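Local coordinates for peptidase S9 prolyl oligopeptidase catalytic domain-containing protein (PDB 4HXF) that probably acts as a serine peptidase of the prolyl oligopeptidase family, an acylaminoacyl peptidase that assembles into a self-compartmentalizing hexamer, at residues V100-N112 / L118-D130. Numbering follows the deposited sequence.
With MG (magnesium ion), chain G.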
ATOM      1  N   VAL A 100     -11.976   9.519 -24.335  1.00 15.32           N
ATOM      2  CA  VAL A 100     -11.388  10.177 -25.529  1.00 14.90           C
ATOM      3  C   VAL A 100     -10.135  10.886 -25.124  1.00 18.00           C
ATOM      4  O   VAL A 100      -9.187  10.854 -25.941  1.00 22.23           O
ATOM      5  CB  VAL A 100     -12.450  11.144 -26.102  1.00 17.11           C
ATOM      6  CG1 VAL A 100     -11.835  12.058 -27.141  1.00 20.88           C
ATOM      7  CG2 VAL A 100     -13.605  10.259 -26.740  1.00 19.52           C
ATOM      8  N   LEU A 101     -10.079  11.545 -23.982  1.00 14.27           N
ATOM      9  CA  LEU A 101      -8.883  12.342 -23.682  1.00 16.65           C
ATOM     10  C   LEU A 101      -8.764  12.558 -22.190  1.00 18.49           C
ATOM     11  O   LEU A 101      -9.753  12.867 -21.504  1.00 18.53           O
ATOM     12  CB  LEU A 101      -8.985  13.704 -24.391  1.00 20.45           C
ATOM     13  CG  LEU A 101      -7.667  14.498 -24.512  1.00 25.00           C
ATOM     14  CD1 LEU A 101      -6.693  13.890 -25.567  1.00 31.95           C
ATOM     15  CD2 LEU A 101      -8.008  15.932 -24.856  1.00 28.54           C
ATOM     16  N   GLU A 102      -7.566  12.465 -21.649  1.00 20.37           N
ATOM     17  CA  GLU A 102      -7.407  12.597 -20.195  1.00 28.76           C
ATOM     18  C   GLU A 102      -6.803  13.891 -20.116  1.00 36.11           C
ATOM     19  O   GLU A 102      -5.587  13.807 -20.439  1.00 36.00           O
ATOM     20  CB  GLU A 102      -6.356  11.576 -19.654  1.00 44.93           C
ATOM     21  CG  GLU A 102      -6.901  10.270 -19.133  1.00 57.58           C
ATOM     22  CD  GLU A 102      -7.085  10.265 -17.615  1.00 70.67           C
ATOM     23  OE1 GLU A 102      -7.686   9.277 -17.130  1.00 63.05           O
ATOM     24  OE2 GLU A 102      -6.667  11.233 -16.920  1.00 73.63           O
ATOM     25  N   ALA A 103      -7.567  14.852 -19.488  1.00 35.96           N
ATOM     26  CA  ALA A 103      -7.801  16.355 -19.619  1.00 45.57           C
ATOM     27  C   ALA A 103      -7.728  17.137 -18.281  1.00 47.05           C
ATOM     28  O   ALA A 103      -8.695  17.864 -17.879  1.00 42.91           O
ATOM     29  CB  ALA A 103      -9.202  16.684 -20.178  1.00 39.43           C
ATOM     30  N   LYS A 104      -6.640  17.012 -17.578  1.00 31.74           N
ATOM     31  CA  LYS A 104      -6.336  18.086 -16.549  1.00 39.65           C
ATOM     32  C   LYS A 104      -6.335  19.610 -17.011  1.00 36.90           C
ATOM     33  O   LYS A 104      -5.904  20.016 -18.115  1.00 40.07           O
ATOM     34  CB  LYS A 104      -5.216  17.673 -15.596  1.00 45.96           C
ATOM     35  CG  LYS A 104      -3.912  18.421 -15.435  1.00 43.61           C
ATOM     36  CD  LYS A 104      -3.248  17.631 -14.304  1.00 38.68           C
ATOM     37  N   ASN A 105      -7.006  20.356 -16.163  1.00 31.57           N
ATOM     38  CA  ASN A 105      -7.215  21.786 -16.260  1.00 28.58           C
ATOM     39  C   ASN A 105      -8.054  22.199 -17.436  1.00 28.04           C
ATOM     40  O   ASN A 105      -7.803  23.283 -18.009  1.00 24.60           O
ATOM     41  CB  ASN A 105      -5.863  22.478 -16.312  1.00 25.88           C
ATOM     42  CG  ASN A 105      -5.044  22.205 -15.044  1.00 32.86           C
ATOM     43  OD1 ASN A 105      -5.595  21.998 -13.947  1.00 32.61           O
ATOM     44  ND2 ASN A 105      -3.760  22.202 -15.206  1.00 33.41           N
ATOM     45  N   ILE A 106      -9.037  21.382 -17.792  1.00 27.45           N
ATOM     46  CA  ILE A 106     -10.032  21.733 -18.776  1.00 28.38           C
ATOM     47  C   ILE A 106     -11.174  22.321 -18.074  1.00 26.34           C
ATOM     48  O   ILE A 106     -11.578  21.754 -17.065  1.00 32.22           O
ATOM     49  CB  ILE A 106     -10.507  20.461 -19.562  1.00 30.94           C
ATOM     50  CG1 ILE A 106      -9.337  19.982 -20.411  1.00 35.20           C
ATOM     51  CG2 ILE A 106     -11.748  20.784 -20.397  1.00 30.36           C
ATOM     52  CD1 ILE A 106      -8.717  21.055 -21.328  1.00 38.65           C
ATOM     53  N   ARG A 107     -11.643  23.471 -18.516  1.00 22.76           N
ATOM     54  CA  ARG A 107     -12.738  24.219 -17.921  1.00 25.01           C
ATOM     55  C   ARG A 107     -14.051  24.101 -18.713  1.00 26.49           C
ATOM     56  O   ARG A 107     -15.145  24.384 -18.201  1.00 26.09           O
ATOM     57  CB  ARG A 107     -12.400  25.685 -17.724  1.00 28.00           C
ATOM     58  CG  ARG A 107     -11.265  25.951 -16.710  1.00 30.59           C
ATOM     59  CD  ARG A 107     -11.097  27.416 -16.319  1.00 32.86           C
ATOM     60  NE  ARG A 107     -10.055  27.544 -15.264  1.00 32.14           N
ATOM     61  CZ  ARG A 107      -9.018  28.429 -15.260  1.00 37.66           C
ATOM     62  NH1 ARG A 107      -8.848  29.234 -16.284  1.00 35.30           N
ATOM     63  NH2 ARG A 107      -8.155  28.488 -14.208  1.00 35.10           N
ATOM     64  N   SER A 108     -13.967  23.853 -20.025  1.00 23.22           N
ATOM     65  CA  SER A 108     -15.191  23.874 -20.869  1.00 23.24           C
ATOM     66  C   SER A 108     -15.013  22.886 -22.003  1.00 20.80           C
ATOM     67  O   SER A 108     -13.922  22.766 -22.518  1.00 19.32           O
ATOM     68  CB  SER A 108     -15.614  25.205 -21.489  1.00 22.85           C
ATOM     69  OG  SER A 108     -14.661  25.862 -22.375  1.00 29.18           O
ATOM     70  N   ILE A 109     -16.142  22.315 -22.437  1.00 21.68           N
ATOM     71  CA  ILE A 109     -16.219  21.485 -23.649  1.00 17.75           C
ATOM     72  C   ILE A 109     -17.458  21.850 -24.436  1.00 16.90           C
ATOM     73  O   ILE A 109     -18.500  22.034 -23.843  1.00 16.79           O
ATOM     74  CB  ILE A 109     -16.165  19.922 -23.456  1.00 20.95           C
ATOM     75  CG1 ILE A 109     -17.112  19.457 -22.326  1.00 25.76           C
ATOM     76  CG2 ILE A 109     -14.698  19.509 -23.085  1.00 20.85           C
ATOM     77  CD1 ILE A 109     -17.251  17.924 -22.307  1.00 26.39           C
ATOM     78  N   GLU A 110     -17.341  21.958 -25.742  1.00 15.72           N
ATOM     79  CA  GLU A 110     -18.463  22.297 -26.634  1.00 15.14           C
ATOM     80  C   GLU A 110     -18.350  21.571 -27.958  1.00 14.71           C
ATOM     81  O   GLU A 110     -17.263  21.631 -28.629  1.00 14.30           O
ATOM     82  CB  GLU A 110     -18.457  23.853 -26.944  1.00 18.43           C
ATOM     83  CG  GLU A 110     -19.499  24.383 -27.845  1.00 19.90           C
ATOM     84  CD  GLU A 110     -19.325  25.862 -28.435  1.00 21.91           C
ATOM     85  OE1 GLU A 110     -18.365  26.509 -28.288  1.00 21.19           O
ATOM     86  OE2 GLU A 110     -20.228  26.257 -29.163  1.00 34.47           O
ATOM     87  N   TRP A 111     -19.463  20.974 -28.424  1.00 14.07           N
ATOM     88  CA  TRP A 111     -19.433  20.383 -29.785  1.00 14.78           C
ATOM     89  C   TRP A 111     -19.411  21.362 -30.876  1.00 16.74           C
ATOM     90  O   TRP A 111     -20.173  22.371 -30.867  1.00 15.58           O
ATOM     91  CB  TRP A 111     -20.678  19.542 -29.988  1.00 14.25           C
ATOM     92  CG  TRP A 111     -20.717  18.278 -29.212  1.00 14.90           C
ATOM     93  CD1 TRP A 111     -21.434  18.011 -28.079  1.00 15.00           C
ATOM     94  CD2 TRP A 111     -20.035  17.031 -29.565  1.00 14.52           C
ATOM     95  NE1 TRP A 111     -21.255  16.687 -27.689  1.00 16.82           N
ATOM     96  CE2 TRP A 111     -20.459  16.043 -28.592  1.00 15.84           C
ATOM     97  CE3 TRP A 111     -19.159  16.662 -30.556  1.00 14.18           C
ATOM     98  CZ2 TRP A 111     -19.974  14.739 -28.588  1.00 14.97           C
ATOM     99  CZ3 TRP A 111     -18.700  15.335 -30.575  1.00 16.15           C
ATOM    100  CH2 TRP A 111     -19.099  14.381 -29.658  1.00 16.45           C
ATOM    101  N   ASN A 112     -18.659  21.035 -31.930  1.00 15.75           N
ATOM    102  CA  ASN A 112     -18.840  21.609 -33.255  1.00 14.63           C
ATOM    103  C   ASN A 112     -20.151  21.106 -33.836  1.00 15.43           C
ATOM    104  O   ASN A 112     -20.655  19.994 -33.483  1.00 15.22           O
ATOM    105  CB  ASN A 112     -17.647  21.197 -34.084  1.00 14.93           C
ATOM    106  CG  ASN A 112     -17.611  21.841 -35.498  1.00 15.43           C
ATOM    107  OD1 ASN A 112     -18.159  21.291 -36.467  1.00 16.50           O
ATOM    108  ND2 ASN A 112     -17.041  23.044 -35.573  1.00 16.26           N
ATOM    109  N   LEU A 118     -14.799  18.460 -30.636  1.00 13.96           N
ATOM    110  CA  LEU A 118     -15.056  19.237 -29.408  1.00 14.30           C
ATOM    111  C   LEU A 118     -14.070  20.401 -29.409  1.00 15.60           C
ATOM    112  O   LEU A 118     -12.938  20.294 -29.871  1.00 15.83           O
ATOM    113  CB  LEU A 118     -14.822  18.416 -28.140  1.00 14.72           C
ATOM    114  CG  LEU A 118     -15.808  17.339 -27.934  1.00 14.69           C
ATOM    115  CD1 LEU A 118     -15.400  16.478 -26.701  1.00 14.82           C
ATOM    116  CD2 LEU A 118     -17.221  17.950 -27.566  1.00 14.28           C
ATOM    117  N   LEU A 119     -14.500  21.566 -28.929  1.00 14.70           N
ATOM    118  CA  LEU A 119     -13.569  22.574 -28.456  1.00 14.45           C
ATOM    119  C   LEU A 119     -13.437  22.487 -26.984  1.00 14.39           C
ATOM    120  O   LEU A 119     -14.461  22.581 -26.281  1.00 15.33           O
ATOM    121  CB  LEU A 119     -14.065  23.964 -28.839  1.00 14.70           C
ATOM    122  CG  LEU A 119     -13.284  25.199 -28.299  1.00 15.61           C
ATOM    123  CD1 LEU A 119     -11.811  25.166 -28.775  1.00 15.87           C
ATOM    124  CD2 LEU A 119     -14.004  26.543 -28.564  1.00 13.46           C
ATOM    125  N   ALA A 120     -12.231  22.320 -26.459  1.00 14.52           N
ATOM    126  CA  ALA A 120     -11.977  22.347 -25.002  1.00 15.49           C
ATOM    127  C   ALA A 120     -11.163  23.580 -24.716  1.00 16.83           C
ATOM    128  O   ALA A 120     -10.120  23.851 -25.353  1.00 17.51           O
ATOM    129  CB  ALA A 120     -11.238  21.103 -24.571  1.00 16.76           C
ATOM    130  N   VAL A 121     -11.477  24.286 -23.644  1.00 16.09           N
ATOM    131  CA  VAL A 121     -10.755  25.443 -23.182  1.00 16.09           C
ATOM    132  C   VAL A 121     -10.304  25.155 -21.787  1.00 16.87           C
ATOM    133  O   VAL A 121     -11.061  24.641 -20.969  1.00 17.35           O
ATOM    134  CB  VAL A 121     -11.619  26.690 -23.266  1.00 18.36           C
ATOM    135  CG1 VAL A 121     -10.797  27.953 -22.756  1.00 18.34           C
ATOM    136  CG2 VAL A 121     -12.248  26.880 -24.643  1.00 18.57           C
ATOM    137  N   GLY A 122      -9.025  25.376 -21.555  1.00 15.34           N
ATOM    138  CA  GLY A 122      -8.408  25.089 -20.281  1.00 17.30           C
ATOM    139  C   GLY A 122      -7.325  26.070 -19.970  1.00 15.74           C
ATOM    140  O   GLY A 122      -7.337  27.217 -20.392  1.00 16.65           O
ATOM    141  N   PHE A 123      -6.351  25.651 -19.142  1.00 16.72           N
ATOM    142  CA  PHE A 123      -5.298  26.571 -18.749  1.00 16.47           C
ATOM    143  C   PHE A 123      -3.999  25.801 -18.452  1.00 18.74           C
ATOM    144  O   PHE A 123      -4.060  24.536 -18.260  1.00 20.24           O
ATOM    145  CB  PHE A 123      -5.701  27.397 -17.539  1.00 16.48           C
ATOM    146  CG  PHE A 123      -5.971  26.593 -16.306  1.00 17.77           C
ATOM    147  CD1 PHE A 123      -7.229  26.033 -16.049  1.00 22.40           C
ATOM    148  CD2 PHE A 123      -4.949  26.351 -15.395  1.00 20.80           C
ATOM    149  CE1 PHE A 123      -7.451  25.280 -14.845  1.00 23.64           C
ATOM    150  CE2 PHE A 123      -5.167  25.621 -14.230  1.00 25.46           C
ATOM    151  CZ  PHE A 123      -6.411  25.106 -13.950  1.00 26.56           C
ATOM    152  N   LYS A 124      -2.874  26.531 -18.393  1.00 19.26           N
ATOM    153  CA  LYS A 124      -1.614  25.964 -18.051  1.00 23.38           C
ATOM    154  C   LYS A 124      -0.859  26.986 -17.247  1.00 18.78           C
ATOM    155  O   LYS A 124      -0.989  28.179 -17.507  1.00 20.95           O
ATOM    156  CB  LYS A 124      -0.804  25.528 -19.278  1.00 28.26           C
ATOM    157  CG  LYS A 124      -0.452  26.544 -20.349  1.00 40.36           C
ATOM    158  CD  LYS A 124       0.610  25.916 -21.304  1.00 46.41           C
ATOM    159  CE  LYS A 124       0.697  26.477 -22.732  1.00 49.42           C
ATOM    160  NZ  LYS A 124       0.108  27.815 -22.969  1.00 52.34           N
ATOM    161  N   ARG A 125      -0.068  26.509 -16.282  1.00 21.98           N
ATOM    162  CA  ARG A 125       0.644  27.356 -15.317  1.00 20.33           C
ATOM    163  C   ARG A 125       2.080  26.874 -15.215  1.00 25.00           C
ATOM    164  O   ARG A 125       2.397  25.815 -15.770  1.00 22.31           O
ATOM    165  CB  ARG A 125      -0.046  27.219 -13.962  1.00 19.39           C
ATOM    166  CG  ARG A 125      -1.439  27.698 -13.925  1.00 17.40           C
ATOM    167  CD  ARG A 125      -2.054  27.624 -12.536  1.00 18.12           C
ATOM    168  NE  ARG A 125      -3.392  28.188 -12.540  1.00 18.08           N
ATOM    169  CZ  ARG A 125      -4.291  28.049 -11.552  1.00 21.75           C
ATOM    170  NH1 ARG A 125      -3.943  27.331 -10.427  1.00 20.80           N
ATOM    171  NH2 ARG A 125      -5.499  28.579 -11.662  1.00 20.37           N
ATOM    172  N   ARG A 126       2.928  27.620 -14.507  1.00 22.62           N
ATOM    173  CA  ARG A 126       4.376  27.325 -14.374  1.00 23.57           C
ATOM    174  C   ARG A 126       4.572  26.046 -13.574  1.00 25.81           C
ATOM    175  O   ARG A 126       5.394  25.204 -13.926  1.00 29.95           O
ATOM    176  CB  ARG A 126       5.101  28.535 -13.773  1.00 23.41           C
ATOM    177  CG  ARG A 126       5.402  29.690 -14.702  1.00 24.47           C
ATOM    178  CD  ARG A 126       5.790  31.024 -14.017  1.00 27.49           C
ATOM    179  NE  ARG A 126       6.158  31.955 -15.090  1.00 30.14           N
ATOM    180  CZ  ARG A 126       5.721  33.211 -15.219  1.00 36.70           C
ATOM    181  NH1 ARG A 126       6.142  33.974 -16.264  1.00 38.81           N
ATOM    182  NH2 ARG A 126       4.876  33.723 -14.321  1.00 29.22           N
ATOM    183  N   GLU A 127       3.871  25.830 -12.486  1.00 25.36           N
ATOM    184  CA  GLU A 127       3.879  24.525 -11.706  1.00 23.71           C
ATOM    185  C   GLU A 127       5.156  24.080 -10.906  1.00 22.69           C
ATOM    186  O   GLU A 127       5.311  22.908 -10.645  1.00 22.96           O
ATOM    187  CB  GLU A 127       3.514  23.313 -12.572  1.00 32.86           C
ATOM    188  CG  GLU A 127       2.288  23.557 -13.458  1.00 33.61           C
ATOM    189  CD  GLU A 127       1.015  23.675 -12.709  1.00 40.37           C
ATOM    190  OE1 GLU A 127       1.093  23.759 -11.486  1.00 36.17           O
ATOM    191  OE2 GLU A 127      -0.089  23.677 -13.326  1.00 46.42           O
ATOM    192  N   ASP A 128       5.966  25.021 -10.589  1.00 21.82           N
ATOM    193  CA  ASP A 128       7.127  24.698  -9.733  1.00 19.13           C
ATOM    194  C   ASP A 128       6.533  24.197  -8.374  1.00 20.12           C
ATOM    195  O   ASP A 128       5.617  24.850  -7.797  1.00 20.86           O
ATOM    196  CB  ASP A 128       8.052  25.838  -9.512  1.00 20.95           C
ATOM    197  CG  ASP A 128       9.238  25.416  -8.651  1.00 21.07           C
ATOM    198  OD1 ASP A 128      10.199  24.875  -9.274  1.00 19.43           O
ATOM    199  OD2 ASP A 128       9.230  25.543  -7.363  1.00 18.69           O
ATOM    200  N   GLU A 129       7.102  23.086  -7.821  1.00 20.42           N
ATOM    201  CA  GLU A 129       6.724  22.488  -6.594  0.50 22.07           C
ATOM    202  C   GLU A 129       6.844  23.391  -5.370  1.00 20.17           C
ATOM    203  O   GLU A 129       6.071  23.260  -4.407  1.00 20.36           O
ATOM    204  CB  GLU A 129       7.590  21.229  -6.304  0.50 26.68           C
ATOM    205  CG  GLU A 129       8.874  21.093  -7.125  0.50 31.62           C
ATOM    206  CD  GLU A 129       8.621  20.797  -8.608  0.50 29.93           C
ATOM    207  OE1 GLU A 129       8.029  19.746  -8.947  0.50 46.73           O
ATOM    208  OE2 GLU A 129       9.017  21.596  -9.455  0.50 27.61           O
ATOM    209  N   ASP A 130       7.795  24.294  -5.414  1.00 18.56           N
ATOM    210  CA  ASP A 130       8.201  25.084  -4.204  1.00 16.20           C
ATOM    211  C   ASP A 130       7.754  26.535  -4.202  1.00 16.58           C
ATOM    212  O   ASP A 130       7.553  27.134  -3.128  1.00 15.42           O
ATOM    213  CB  ASP A 130       9.695  25.069  -4.024  1.00 15.97           C
ATOM    214  CG  ASP A 130      10.193  23.627  -3.774  1.00 17.93           C
ATOM    215  OD1 ASP A 130       9.648  22.982  -2.864  1.00 19.11           O
ATOM    216  OD2 ASP A 130      10.968  23.140  -4.618  1.00 18.51           O
TER
HETATM  217 MG    MG G 706      -0.071  24.462  -9.898  1.00 43.85          MG
HETATM  218  O   HOH W   1      -9.745  28.217 -19.228  1.00 30.70           O
HETATM  219  O   HOH W   2     -15.373  24.807 -24.675  1.00 17.69           O
HETATM  220  O   HOH W   3      -1.807  24.350 -11.293  1.00 36.20           O
HETATM  221  O   HOH W   4       0.470  26.391 -10.149  1.00 22.52           O
HETATM  222  O   HOH W   5      -1.576  24.731  -8.186  1.00 43.32           O
HETATM  223  O   HOH W   6      -0.292  22.196  -9.473  1.00 40.18           O
HETATM  224  O   HOH W   7       1.523  24.310  -8.556  1.00 35.66           O
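Val121 N donates to Ser108 O, and Leu119 N to Glu110 O at 2.8 Å, joining strands 106-111 and 118-124 as an antiparallel hairpin. Arg107 and Ser108 face Val121 in a classic beta bulge. Val121 O therefore accepts two bonds, from Arg107 N at 2.8 Å and from Ser108 N at 3.2 Å. Beyond the bulge, Phe123 N donates to Asn105 O. Gly122 lies beside that carbonyl, where a CB would clash with Asn105 O.

Phe123 CG stands between the backbone N and carbonyl carbon (chi1 62°), which places the ring between the Asn105 and Arg107 side chains. Asn105 CB sits over one face, 3.6 Å from the ring centroid, a CH-pi contact, and the Asn105 amide stacks 24° from the ring plane. The Arg107 guanidinium lies over the opposite face, offset toward the ring's rim and tilted 21° from the ring plane; how close it comes is doubtful. An alanine here is likely to leave the Asn105 amide without its stacking partner and the Arg107 guanidinium without the ring beneath it.

Arg107 and Arg125 come close, but both form salt bridges with Glu150, which probably offsets their charges.

On the face bearing Ile106, Ile109 and Trp111, Leu118 CD2 sits over the Trp111 five-membered ring, a CH-pi contact 3.8 Å from its centroid. Ala120 CB touches Ile106 CD1 and Ile109 CG2.

One water links Arg107 NH1 to Gly122 O, another Ser108 OG to Leu119 O. Past the strand, Glu127 OE1 binds a magnesium ion at 2.1 Å, with five waters.

The hairpin opens a four-stranded beta-propeller blade, continued by strand 151-158. Ile109 and Leu118 pack on Ile87 of strand 86-91 in the preceding blade, and Leu119 meets Trp178 of strand 175-179 in the next.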